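Local coordinates for carbohydrate binding protein, putative, cpb33A (Cellvibrio japonicus, PDB 5FJQ), which is a copper-binding lytic polysaccharide monooxygenase of the AA10 family, important for efficient utilization of chitin, represented here by its LPMO domain, at residues P87-F92 with N143-Y148; Y107-Q112 with Q126-S131. One frame throughout, in Å; residues are numbered along the deposited sequence.

Interaction 1 of 2, residues P87-F92 with N143-Y148; sequences PGAREF and NVILPY
The strands 88-92 and 143-146 run antiparallel, their axes 4.3 Å apart at closest approach and their directions 143° apart. Two hydrogen-bonded pairs, Gly88 with Leu146 and Arg90 with Val144, alternate with the non-hydrogen-bonded pairs Ala89-Ile145 and Glu91-Asn143. The straightest of the four backbone bonds, Gly88 N to Leu146 O (2.8 Å, 173° at the hydrogen), uses a lone pair of the carbonyl, whereas Arg90 N meets Val144 O nearly along the C=O axis. Gly88 has a positive phi of 105°, where a CB would collide with the preceding carbonyl oxygen.

Leu146, Val144 and Arg90 extend from one face. Leu146 sets CD1 against Arg90 CB at 3.3 Å, its branch running alongside the Arg90 chain, while its CD2 comes within 4.0 Å of Phe92 CE1. The Phe92 side chain crosses Val144 at about a right angle, so that CD1 closes to 3.3 Å from Val144 CG2; both groups are buried. Arg90 CG is anti to the backbone N and the chain bends at chi2, carrying the guanidinium away from the partner strand, where NH1 is hydrogen-bonded to Ser84 O. On the other face Ile145 CD1 rests 3.5 Å from Ala89 CB.

With strand 2-6 pairing on the far side of strand 88-96, the pair forms part of the three-stranded antiparallel sheet of the immunoglobulin-like (E-set) β-sandwich of LPMOs, its Leu146-Val144 face turned inward.

Interaction 2 of 2, residues Y107-Q112 with Q126-S131; sequences YYITPQ and QLIHDS
Tyr107 and His129 project together from one face of the sheet, and their rings meet obliquely, centroids 5.8 Å apart and planes at 74°. With Tyr107 CG anti to its carbonyl carbon and His129 CG anti to its backbone N (chi1 -173°), the rings come closest along one edge atom each, Tyr107 CD1 lying 3.9 Å from His129 CD2. On the opposite face of the sheet Tyr108 receives Leu127 obliquely. Leu127 CD1 sits over one face of the phenol ring, offset toward the rim and 3.6 Å from Tyr108 CZ, a CH-pi contact. Ile109 and Ile128 also cross obliquely, joining through their CG2 methyls at 3.6 Å; Ile128 CG1 is wedged between its own backbone N and C, which sets that branch along the carbonyl of Tyr107.

Ile128 can share a side with His129 because a classic β bulge interrupts the antiparallel register, with both residues facing Tyr107. Accordingly, Tyr107 O is gripped by two amides: a short, straight bond from Ile128 N (2.6 Å, 169°) and a longer one from His129 N (3.1 Å), both in the carbonyl plane. Tyr107 N returns a bond to His129 O, and Ile109 and Gln126 exchange a reciprocal backbone pair.

Strand 152-161 flanks strand 102-109 on its other edge, with Tyr108 and Tyr156 bonded through their backbones. Strand 139-146 packs against the Tyr107-Ile128-His129 face and supplies His142, whose ND1 is hydrogen-bonded to Tyr107 OH.

Interactions 1 and 2 have centres 10 Å apart and belong to different sheets: interaction 1 to the three-stranded one, interaction 2 to the mixed one. In chain order the strands run 88-96, 102-109, 126-130, 139-146, so the pair of interaction 2 falls between the two partners of interaction 1, and the chain crosses between the sheets twice. The inward faces touch directly: Phe92 CB lies 3.4 Å from Tyr107 CE2, and Val144 CG1 lies 3.6 Å from Ile128 CD1. The inward-facing side chains of both contacts (Phe92, Val144, Leu146, Tyr107, Ile109, Ile128) form part of the β-sandwich interior between the two sheets, away from the copper site of His1 and His100.

Interaction 1 of 2, residues P87-F92 with N143-Y148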
loop_
_atom_site.group_PDB
_atom_site.type_symbol
_atom_site.label_atom_id
_atom_site.label_comp_id
_atom_site.label_asym_id
_atom_site.label_seq_id
_atom_site.Cartn_x
_atom_site.Cartn_y
_atom_site.Cartn_z
ATOM N N PRO A 87 13.109 3.087 -13.500
ATOM C CA PRO A 87 13.750 3.974 -12.534
ATOM C C PRO A 87 13.521 5.416 -12.920
ATOM O O PRO A 87 13.325 5.713 -14.109
ATOM C CB PRO A 87 15.242 3.545 -12.594
ATOM C CG PRO A 87 15.185 2.108 -13.018
ATOM C CD PRO A 87 14.075 2.120 -14.040
ATOM N N GLY A 88 13.490 6.296 -11.931
ATOM C CA GLY A 88 13.076 7.659 -12.133
ATOM C C GLY A 88 11.698 8.043 -11.632
ATOM O O GLY A 88 11.006 7.282 -10.908
ATOM N N ALA A 89 11.281 9.234 -12.022
ATOM C CA ALA A 89 10.072 9.813 -11.457
ATOM C C ALA A 89 8.848 9.016 -11.892
ATOM O O ALA A 89 8.748 8.599 -13.026
ATOM C CB ALA A 89 9.947 11.270 -11.839
ATOM N N ARG A 90 7.995 8.690 -10.927
ATOM C CA ARG A 90 6.696 8.080 -11.241
ATOM C C ARG A 90 5.635 8.762 -10.355
ATOM O O ARG A 90 5.819 8.884 -9.170
ATOM C CB ARG A 90 6.775 6.561 -11.022
ATOM C CG ARG A 90 5.517 5.783 -11.384
ATOM C CD ARG A 90 5.177 6.025 -12.833
ATOM N NE ARG A 90 3.959 5.306 -13.092
ATOM C CZ ARG A 90 3.840 4.250 -13.893
ATOM N NH1 ARG A 90 4.865 3.797 -14.659
ATOM N NH2 ARG A 90 2.646 3.689 -13.957
ATOM N N GLU A 91 4.565 9.297 -10.924
ATOM C CA GLU A 91 3.450 9.756 -10.051
ATOM C C GLU A 91 2.688 8.586 -9.357
ATOM O O GLU A 91 2.347 7.557 -9.982
ATOM C CB GLU A 91 2.402 10.639 -10.766
ATOM C CG GLU A 91 2.986 11.726 -11.650
ATOM C CD GLU A 91 2.061 12.916 -11.804
ATOM O OE1 GLU A 91 0.807 12.755 -11.784
ATOM O OE2 GLU A 91 2.606 14.033 -11.907
ATOM N N PHE A 92 2.450 8.806 -8.076
ATOM C CA PHE A 92 1.597 7.988 -7.202
ATOM C C PHE A 92 0.478 8.860 -6.661
ATOM O O PHE A 92 0.687 9.990 -6.200
ATOM C CB PHE A 92 2.418 7.387 -6.053
ATOM C CG PHE A 92 3.373 6.311 -6.488
ATOM C CD1 PHE A 92 4.584 6.629 -7.116
ATOM C CD2 PHE A 92 3.042 4.998 -6.354
ATOM C CE1 PHE A 92 5.437 5.614 -7.539
ATOM C CE2 PHE A 92 3.889 3.974 -6.787
ATOM C CZ PHE A 92 5.082 4.285 -7.379
ATOM N N ASN A 143 5.176 12.665 -6.649
ATOM C CA ASN A 143 6.052 12.200 -7.669
ATOM C C ASN A 143 7.284 11.499 -7.118
ATOM O O ASN A 143 8.289 12.182 -6.891
ATOM C CB ASN A 143 6.582 13.396 -8.396
ATOM C CG ASN A 143 6.050 13.489 -9.797
ATOM O OD1 ASN A 143 4.812 13.498 -10.010
ATOM N ND2 ASN A 143 6.975 13.556 -10.772
ATOM N N VAL A 144 7.240 10.181 -7.013
ATOM C CA VAL A 144 8.183 9.396 -6.169
ATOM C C VAL A 144 9.308 9.100 -7.090
ATOM O O VAL A 144 9.049 8.801 -8.278
ATOM C CB VAL A 144 7.521 8.070 -5.719
ATOM C CG1 VAL A 144 8.481 7.168 -4.925
ATOM C CG2 VAL A 144 6.290 8.400 -4.904
ATOM N N ILE A 145 10.561 9.262 -6.642
ATOM C CA ILE A 145 11.631 8.888 -7.538
ATOM C C ILE A 145 11.967 7.397 -7.296
ATOM O O ILE A 145 12.456 7.009 -6.210
ATOM C CB ILE A 145 12.880 9.836 -7.472
ATOM C CG1 ILE A 145 12.534 11.331 -7.640
ATOM C CG2 ILE A 145 14.034 9.353 -8.350
ATOM C CD1 ILE A 145 11.555 11.723 -8.744
ATOM N N LEU A 146 11.686 6.548 -8.283
ATOM C CA LEU A 146 11.958 5.098 -8.155
ATOM C C LEU A 146 13.439 4.866 -8.340
ATOM O O LEU A 146 14.043 5.380 -9.330
ATOM C CB LEU A 146 11.156 4.291 -9.167
ATOM C CG LEU A 146 9.660 4.541 -9.039
ATOM C CD1 LEU A 146 8.942 4.107 -10.332
ATOM C CD2 LEU A 146 9.054 3.908 -7.796
ATOM N N PRO A 147 14.059 4.138 -7.384
ATOM C CA PRO A 147 15.480 3.861 -7.521
ATOM C C PRO A 147 15.736 2.805 -8.598
ATOM O O PRO A 147 14.785 2.160 -9.077
ATOM C CB PRO A 147 15.865 3.324 -6.130
ATOM C CG PRO A 147 14.619 2.595 -5.657
ATOM C CD PRO A 147 13.452 3.416 -6.228
ATOM N N TYR A 148 16.993 2.607 -8.997
ATOM C CA TYR A 148 17.283 1.479 -9.902
ATOM C C TYR A 148 16.823 0.142 -9.308
ATOM O O TYR A 148 17.282 -0.255 -8.244
ATOM C CB TYR A 148 18.775 1.406 -10.256
ATOM C CG TYR A 148 19.066 0.328 -11.243
ATOM C CD1 TYR A 148 18.792 0.523 -12.602
ATOM C CD2 TYR A 148 19.570 -0.906 -10.828
ATOM C CE1 TYR A 148 19.049 -0.475 -13.548
ATOM C CE2 TYR A 148 19.833 -1.917 -11.760
ATOM C CZ TYR A 148 19.564 -1.698 -13.115
ATOM O OH TYR A 148 19.809 -2.704 -14.052
#

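Interaction 2 of 2, residues Y107-Q112 with Q126-S131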
loop_
_atom_site.group_PDB
_atom_site.type_symbol
_atom_site.label_atom_id
_atom_site.label_comp_id
_atom_site.label_asym_id
_atom_site.label_seq_id
_atom_site.Cartn_x
_atom_site.Cartn_y
_atom_site.Cartn_z
ATOM N N TYR A 107 6.568 6.775 0.999
ATOM C CA TYR A 107 6.746 5.569 0.236
ATOM C C TYR A 107 8.023 4.834 0.550
ATOM O O TYR A 107 9.129 5.461 0.656
ATOM C CB TYR A 107 6.715 5.870 -1.259
ATOM C CG TYR A 107 5.411 6.509 -1.669
ATOM C CD1 TYR A 107 5.069 7.782 -1.206
ATOM C CD2 TYR A 107 4.513 5.832 -2.473
ATOM C CE1 TYR A 107 3.883 8.404 -1.604
ATOM C CE2 TYR A 107 3.326 6.439 -2.905
ATOM C CZ TYR A 107 2.997 7.675 -2.404
ATOM O OH TYR A 107 1.841 8.226 -2.773
ATOM N N TYR A 108 7.889 3.503 0.495
ATOM C CA TYR A 108 9.025 2.562 0.706
ATOM C C TYR A 108 9.026 1.602 -0.443
ATOM O O TYR A 108 8.014 1.501 -1.199
ATOM C CB TYR A 108 8.873 1.779 2.024
ATOM C CG TYR A 108 8.793 2.668 3.213
ATOM C CD1 TYR A 108 7.626 3.435 3.492
ATOM C CD2 TYR A 108 9.881 2.738 4.109
ATOM C CE1 TYR A 108 7.590 4.278 4.596
ATOM C CE2 TYR A 108 9.824 3.554 5.196
ATOM C CZ TYR A 108 8.716 4.290 5.445
ATOM O OH TYR A 108 8.784 5.069 6.524
ATOM N N ILE A 109 10.140 0.891 -0.575
ATOM C CA ILE A 109 10.309 -0.139 -1.611
ATOM C C ILE A 109 11.183 -1.275 -1.095
ATOM O O ILE A 109 12.019 -1.057 -0.199
ATOM C CB ILE A 109 10.862 0.417 -2.962
ATOM C CG1 ILE A 109 10.710 -0.661 -4.055
ATOM C CG2 ILE A 109 12.327 0.879 -2.817
ATOM C CD1 ILE A 109 10.837 -0.163 -5.499
ATOM N N THR A 110 10.888 -2.491 -1.591
ATOM C CA THR A 110 11.722 -3.661 -1.541
ATOM C C THR A 110 13.121 -3.471 -2.197
ATOM O O THR A 110 13.331 -2.628 -3.096
ATOM C CB THR A 110 10.975 -4.819 -2.193
ATOM O OG1 THR A 110 10.280 -4.336 -3.346
ATOM C CG2 THR A 110 9.869 -5.348 -1.228
ATOM N N PRO A 111 14.100 -4.275 -1.748
ATOM C CA PRO A 111 15.450 -4.168 -2.280
ATOM C C PRO A 111 15.584 -4.944 -3.563
ATOM O O PRO A 111 14.859 -5.918 -3.772
ATOM C CB PRO A 111 16.311 -4.876 -1.181
ATOM C CG PRO A 111 15.366 -5.846 -0.531
ATOM C CD PRO A 111 13.994 -5.234 -0.617
ATOM N N GLN A 112 16.542 -4.541 -4.392
ATOM C CA GLN A 112 16.971 -5.349 -5.505
ATOM C C GLN A 112 17.239 -6.796 -5.053
ATOM O O GLN A 112 17.761 -7.062 -3.932
ATOM C CB GLN A 112 18.188 -4.679 -6.145
ATOM C CG GLN A 112 18.707 -5.357 -7.368
ATOM C CD GLN A 112 17.672 -5.474 -8.470
ATOM O OE1 GLN A 112 16.602 -4.874 -8.403
ATOM N NE2 GLN A 112 17.967 -6.309 -9.456
ATOM N N GLN A 126 12.807 0.159 2.248
ATOM C CA GLN A 126 13.736 1.293 2.229
ATOM C C GLN A 126 12.877 2.514 1.971
ATOM O O GLN A 126 12.091 2.495 0.999
ATOM C CB GLN A 126 14.658 1.049 1.044
ATOM C CG GLN A 126 15.396 2.238 0.505
ATOM C CD GLN A 126 16.534 1.745 -0.329
ATOM O OE1 GLN A 126 16.377 1.416 -1.520
ATOM N NE2 GLN A 126 17.690 1.618 0.309
ATOM N N LEU A 127 13.037 3.590 2.748
ATOM C CA LEU A 127 12.363 4.871 2.393
ATOM C C LEU A 127 12.726 5.493 1.025
ATOM O O LEU A 127 13.892 5.814 0.728
ATOM C CB LEU A 127 12.625 5.945 3.440
ATOM C CG LEU A 127 11.785 7.221 3.362
ATOM C CD1 LEU A 127 10.290 6.971 3.711
ATOM C CD2 LEU A 127 12.376 8.266 4.297
ATOM N N ILE A 128 11.710 5.751 0.195
ATOM C CA ILE A 128 12.028 6.313 -1.065
ATOM C C ILE A 128 11.375 7.699 -1.303
ATOM O O ILE A 128 11.790 8.429 -2.220
ATOM C CB ILE A 128 11.935 5.307 -2.239
ATOM C CG1 ILE A 128 10.512 4.716 -2.431
ATOM C CG2 ILE A 128 13.109 4.287 -2.139
ATOM C CD1 ILE A 128 10.236 4.260 -3.870
ATOM N N HIS A 129 10.411 8.043 -0.444
ATOM C CA HIS A 129 9.742 9.323 -0.558
ATOM C C HIS A 129 9.049 9.741 0.733
ATOM O O HIS A 129 8.386 8.912 1.427
ATOM C CB HIS A 129 8.715 9.308 -1.741
ATOM C CG HIS A 129 8.106 10.643 -2.031
ATOM N ND1 HIS A 129 8.740 11.586 -2.823
ATOM C CD2 HIS A 129 6.949 11.223 -1.610
ATOM C CE1 HIS A 129 7.987 12.669 -2.900
ATOM N NE2 HIS A 129 6.894 12.475 -2.184
ATOM N N ASP A 130 9.075 11.051 0.973
ATOM C CA ASP A 130 8.350 11.656 2.094
ATOM C C ASP A 130 7.767 12.961 1.593
ATOM O O ASP A 130 8.479 13.889 1.070
ATOM C CB ASP A 130 9.277 11.815 3.315
ATOM C CG ASP A 130 8.572 12.321 4.551
ATOM O OD1 ASP A 130 7.579 13.039 4.490
ATOM O OD2 ASP A 130 9.027 11.997 5.639
ATOM N N SER A 131 6.446 13.037 1.680
ATOM C CA SER A 131 5.801 14.131 1.055
ATOM C C SER A 131 5.718 15.325 1.990
ATOM O O SER A 131 5.330 16.356 1.589
ATOM C CB SER A 131 4.417 13.752 0.590
ATOM O OG SER A 131 3.512 13.818 1.672
#